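Local coordinates for D-3-phosphoglycerate dehydrogenase-related protein (Vibrio cholerae, PDB 4S1V) that catalyses the NAD-dependent oxidation of D-3-phosphoglycerate, as a Rossmann-fold dehydrogenase of the D-isomer-specific family, at the interface of chains A and B. Sequence-based numbering; all coordinates share one arbitrary frame. Chains: chain A/B, D-3-phosphoglycerate dehydrogenase-related protein.

The interface of chains A and B. Residues chain A 111, 115-116, 119, 121, 144-145, 169; chain B 105, 108-109, 111-112, 115.
Helix 104-118 of the NAD-binding domain, in the D-isomer-specific 2-hydroxyacid dehydrogenase family, packs here against its own copy across a two-fold axis. Dimers built on this domain are usual in the family, so the contact is probably biological. B:Glu108 extends toward chain A. Its CG lies anti to the carbonyl carbon (chi1 -82°) and the chain runs straight on. The carboxylate oxygen OE1 of B:Glu108 accepts a nearly straight hydrogen bond from the backbone N of A:Leu145 at 2.7 Å, through its syn lone pair. CG of B:Glu108 lies 3.5 Å from CD2 of A:Phe169, and the carboxyl carbon CD sits at the ring's edge. Ring and carboxylate planes are turned 56° apart.

The tip of the same phenyl ring, CZ of A:Phe169, lies 3.7 Å from CD1 of B:Trp111, and the two side chains cross at about a right angle. A:Trp111 supports the ring from within chain A, with its indole NE1 over one face toward the rim.

A:Arg119 bends at chi2 and chi3 and brings NH1 to the carbonyl O of B:Ala105, a hydrogen bond of 2.9 Å. The acceptor lies close to the guanidinium plane, but the donor stands above the carbonyl plane. B:Leu109 sets CD2 over one guanidinium face, offset toward the rim. NH1 of A:Arg119 is 5.0 Å from OE1 of B:Glu108, so the opposite charges may help keep the carboxylate ionised.

Near the axis, CD1 of A:Leu115 packs 3.8 Å from CA of B:Ser112. CD1 of A:Leu115 also meets its twin, CD1 of B:Leu115, at 4.0 Å. OG of B:Ser112, anti to its backbone N (chi1 175°), points toward methyl CD2 of A:Leu121.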
ATOM      1  N   TRP A 111       3.025 -25.409  -3.407  1.00 20.83           N
ATOM      2  CA  TRP A 111       4.489 -25.598  -3.374  1.00 20.91           C
ATOM      3  C   TRP A 111       5.268 -24.359  -2.986  1.00 20.48           C
ATOM      4  O   TRP A 111       6.284 -24.450  -2.278  1.00 19.69           O
ATOM      5  CB  TRP A 111       5.020 -26.163  -4.680  1.00 20.77           C
ATOM      6  CG  TRP A 111       6.284 -26.956  -4.461  1.00 21.29           C
ATOM      7  CD1 TRP A 111       7.562 -26.667  -4.920  1.00 21.53           C
ATOM      8  CD2 TRP A 111       6.436 -28.186  -3.667  1.00 21.90           C
ATOM      9  NE1 TRP A 111       8.464 -27.613  -4.492  1.00 22.14           N
ATOM     10  CE2 TRP A 111       7.852 -28.552  -3.743  1.00 21.99           C
ATOM     11  CE3 TRP A 111       5.566 -28.996  -2.941  1.00 21.87           C
ATOM     12  CZ2 TRP A 111       8.350 -29.685  -3.124  1.00 22.51           C
ATOM     13  CZ3 TRP A 111       6.081 -30.127  -2.310  1.00 22.62           C
ATOM     14  CH2 TRP A 111       7.445 -30.461  -2.396  1.00 22.68           C
ATOM     15  N   LEU A 115       7.973 -24.025   0.127  1.00 19.64           N
ATOM     16  CA  LEU A 115       9.343 -23.556  -0.047  1.00 19.91           C
ATOM     17  C   LEU A 115       9.586 -22.308   0.792  1.00 19.54           C
ATOM     18  O   LEU A 115      10.559 -22.253   1.534  1.00 19.19           O
ATOM     19  CB  LEU A 115       9.677 -23.295  -1.527  1.00 20.35           C
ATOM     20  CG  LEU A 115       9.992 -24.509  -2.409  1.00 20.43           C
ATOM     21  CD1 LEU A 115      10.194 -24.075  -3.859  1.00 20.32           C
ATOM     22  CD2 LEU A 115      11.222 -25.257  -1.913  1.00 20.90           C
ATOM     23  N   ALA A 116       8.677 -21.332   0.689  1.00 19.87           N
ATOM     24  CA  ALA A 116       8.769 -20.085   1.462  1.00 20.05           C
ATOM     25  C   ALA A 116       8.853 -20.323   2.973  1.00 20.35           C
ATOM     26  O   ALA A 116       9.728 -19.773   3.642  1.00 20.33           O
ATOM     27  CB  ALA A 116       7.609 -19.150   1.129  1.00 19.90           C
ATOM     28  N   ARG A 119      12.136 -22.042   4.140  1.00 21.49           N
ATOM     29  CA  ARG A 119      13.321 -21.184   4.055  1.00 22.08           C
ATOM     30  C   ARG A 119      13.140 -19.819   4.743  1.00 23.31           C
ATOM     31  O   ARG A 119      13.990 -18.923   4.591  1.00 23.39           O
ATOM     32  CB  ARG A 119      13.768 -21.011   2.594  1.00 21.48           C
ATOM     33  CG  ARG A 119      14.176 -22.295   1.869  1.00 20.85           C
ATOM     34  CD  ARG A 119      15.336 -23.008   2.550  1.00 21.39           C
ATOM     35  NE  ARG A 119      16.610 -22.312   2.348  1.00 21.39           N
ATOM     36  CZ  ARG A 119      17.474 -22.599   1.380  1.00 21.16           C
ATOM     37  NH1 ARG A 119      17.219 -23.579   0.515  1.00 20.25           N
ATOM     38  NH2 ARG A 119      18.601 -21.900   1.278  1.00 22.29           N
ATOM     39  N   LEU A 121      11.321 -17.344   4.133  1.00 24.70           N
ATOM     40  CA  LEU A 121      11.504 -16.316   3.099  1.00 25.51           C
ATOM     41  C   LEU A 121      10.835 -14.973   3.413  1.00 25.30           C
ATOM     42  O   LEU A 121      11.490 -13.937   3.324  1.00 26.61           O
ATOM     43  CB  LEU A 121      11.100 -16.842   1.711  1.00 24.80           C
ATOM     44  CG  LEU A 121      11.778 -16.197   0.493  1.00 26.28           C
ATOM     45  CD1 LEU A 121      13.293 -16.388   0.517  1.00 25.63           C
ATOM     46  CD2 LEU A 121      11.204 -16.735  -0.805  1.00 25.43           C
ATOM     47  N   THR A 144      16.223 -27.607   3.827  1.00 26.77           N
ATOM     48  CA  THR A 144      15.877 -28.240   2.564  1.00 26.74           C
ATOM     49  C   THR A 144      14.697 -29.197   2.717  1.00 25.70           C
ATOM     50  O   THR A 144      14.442 -29.734   3.795  1.00 24.31           O
ATOM     51  CB  THR A 144      17.064 -29.014   1.946  1.00 27.44           C
ATOM     52  OG1 THR A 144      17.693 -29.824   2.951  1.00 28.58           O
ATOM     53  CG2 THR A 144      18.079 -28.051   1.359  1.00 27.75           C
ATOM     54  N   LEU A 145      13.974 -29.385   1.620  1.00 25.46           N
ATOM     55  CA  LEU A 145      12.936 -30.394   1.550  1.00 25.37           C
ATOM     56  C   LEU A 145      13.587 -31.741   1.256  1.00 25.47           C
ATOM     57  O   LEU A 145      13.044 -32.782   1.613  1.00 25.77           O
ATOM     58  CB  LEU A 145      11.907 -30.034   0.483  1.00 24.35           C
ATOM     59  CG  LEU A 145      11.242 -28.661   0.608  1.00 23.63           C
ATOM     60  CD1 LEU A 145      10.424 -28.378  -0.640  1.00 23.19           C
ATOM     61  CD2 LEU A 145      10.366 -28.555   1.848  1.00 23.23           C
ATOM     62  N   PHE A 169      11.959 -33.157  -5.761  1.00 26.35           N
ATOM     63  CA  PHE A 169      12.741 -32.411  -4.776  1.00 25.58           C
ATOM     64  C   PHE A 169      13.471 -33.309  -3.775  1.00 26.07           C
ATOM     65  O   PHE A 169      14.041 -32.817  -2.800  1.00 25.84           O
ATOM     66  CB  PHE A 169      11.843 -31.415  -4.041  1.00 25.28           C
ATOM     67  CG  PHE A 169      11.771 -30.074  -4.700  1.00 25.54           C
ATOM     68  CD1 PHE A 169      11.050 -29.895  -5.875  1.00 24.84           C
ATOM     69  CD2 PHE A 169      12.428 -28.981  -4.145  1.00 25.51           C
ATOM     70  CE1 PHE A 169      10.980 -28.651  -6.481  1.00 25.38           C
ATOM     71  CE2 PHE A 169      12.368 -27.737  -4.753  1.00 25.46           C
ATOM     72  CZ  PHE A 169      11.644 -27.570  -5.924  1.00 25.13           C
TER
ATOM     73  N   ALA B 105      20.612 -26.984  -1.499  1.00 21.78           N
ATOM     74  CA  ALA B 105      19.995 -25.814  -0.870  1.00 21.84           C
ATOM     75  C   ALA B 105      19.859 -24.606  -1.810  1.00 21.00           C
ATOM     76  O   ALA B 105      18.780 -24.027  -1.880  1.00 20.83           O
ATOM     77  CB  ALA B 105      20.724 -25.429   0.409  1.00 21.12           C
ATOM     78  N   GLU B 108      17.042 -25.287  -4.415  1.00 21.10           N
ATOM     79  CA  GLU B 108      15.741 -25.112  -3.771  1.00 21.79           C
ATOM     80  C   GLU B 108      15.433 -23.638  -3.474  1.00 22.14           C
ATOM     81  O   GLU B 108      14.298 -23.201  -3.647  1.00 21.30           O
ATOM     82  CB  GLU B 108      15.622 -25.952  -2.493  1.00 23.10           C
ATOM     83  CG  GLU B 108      15.235 -27.404  -2.768  1.00 25.26           C
ATOM     84  CD  GLU B 108      15.104 -28.266  -1.516  1.00 25.55           C
ATOM     85  OE1 GLU B 108      14.662 -27.764  -0.451  1.00 24.84           O
ATOM     86  OE2 GLU B 108      15.433 -29.470  -1.615  1.00 25.44           O
ATOM     87  N   LEU B 109      16.443 -22.882  -3.038  1.00 22.04           N
ATOM     88  CA  LEU B 109      16.257 -21.462  -2.734  1.00 22.07           C
ATOM     89  C   LEU B 109      15.932 -20.678  -4.009  1.00 22.25           C
ATOM     90  O   LEU B 109      15.037 -19.836  -4.011  1.00 22.67           O
ATOM     91  CB  LEU B 109      17.486 -20.875  -2.019  1.00 21.25           C
ATOM     92  CG  LEU B 109      17.440 -19.422  -1.490  1.00 21.57           C
ATOM     93  CD1 LEU B 109      17.640 -18.381  -2.589  1.00 21.09           C
ATOM     94  CD2 LEU B 109      16.175 -19.119  -0.686  1.00 21.27           C
ATOM     95  N   TRP B 111      14.497 -21.795  -6.672  1.00 23.83           N
ATOM     96  CA  TRP B 111      13.120 -22.131  -7.019  1.00 24.26           C
ATOM     97  C   TRP B 111      12.121 -21.412  -6.156  1.00 25.04           C
ATOM     98  O   TRP B 111      11.070 -20.974  -6.638  1.00 25.48           O
ATOM     99  CB  TRP B 111      12.881 -23.633  -6.957  1.00 23.40           C
ATOM    100  CG  TRP B 111      11.798 -24.024  -7.916  1.00 23.47           C
ATOM    101  CD1 TRP B 111      10.535 -24.523  -7.623  1.00 23.57           C
ATOM    102  CD2 TRP B 111      11.833 -23.893  -9.379  1.00 23.80           C
ATOM    103  NE1 TRP B 111       9.814 -24.726  -8.771  1.00 23.59           N
ATOM    104  CE2 TRP B 111      10.538 -24.365  -9.861  1.00 24.35           C
ATOM    105  CE3 TRP B 111      12.785 -23.459 -10.302  1.00 24.63           C
ATOM    106  CZ2 TRP B 111      10.229 -24.405 -11.219  1.00 24.51           C
ATOM    107  CZ3 TRP B 111      12.460 -23.500 -11.665  1.00 24.91           C
ATOM    108  CH2 TRP B 111      11.211 -23.959 -12.107  1.00 24.14           C
ATOM    109  N   SER B 112      12.438 -21.293  -4.865  1.00 25.34           N
ATOM    110  CA  SER B 112      11.600 -20.561  -3.923  1.00 24.93           C
ATOM    111  C   SER B 112      11.415 -19.107  -4.355  1.00 24.49           C
ATOM    112  O   SER B 112      10.305 -18.575  -4.285  1.00 23.11           O
ATOM    113  CB  SER B 112      12.207 -20.614  -2.520  1.00 26.20           C
ATOM    114  OG  SER B 112      11.462 -19.801  -1.633  1.00 28.15           O
ATOM    115  N   LEU B 115       9.150 -18.897  -7.674  1.00 21.30           N
ATOM    116  CA  LEU B 115       7.728 -19.042  -7.345  1.00 21.12           C
ATOM    117  C   LEU B 115       7.175 -17.885  -6.519  1.00 21.30           C
ATOM    118  O   LEU B 115       6.054 -17.419  -6.773  1.00 21.07           O
ATOM    119  CB  LEU B 115       7.462 -20.356  -6.610  1.00 20.71           C
ATOM    120  CG  LEU B 115       7.350 -21.642  -7.430  1.00 20.79           C
ATOM    121  CD1 LEU B 115       7.389 -22.835  -6.488  1.00 20.94           C
ATOM    122  CD2 LEU B 115       6.066 -21.660  -8.252  1.00 21.06           C
TER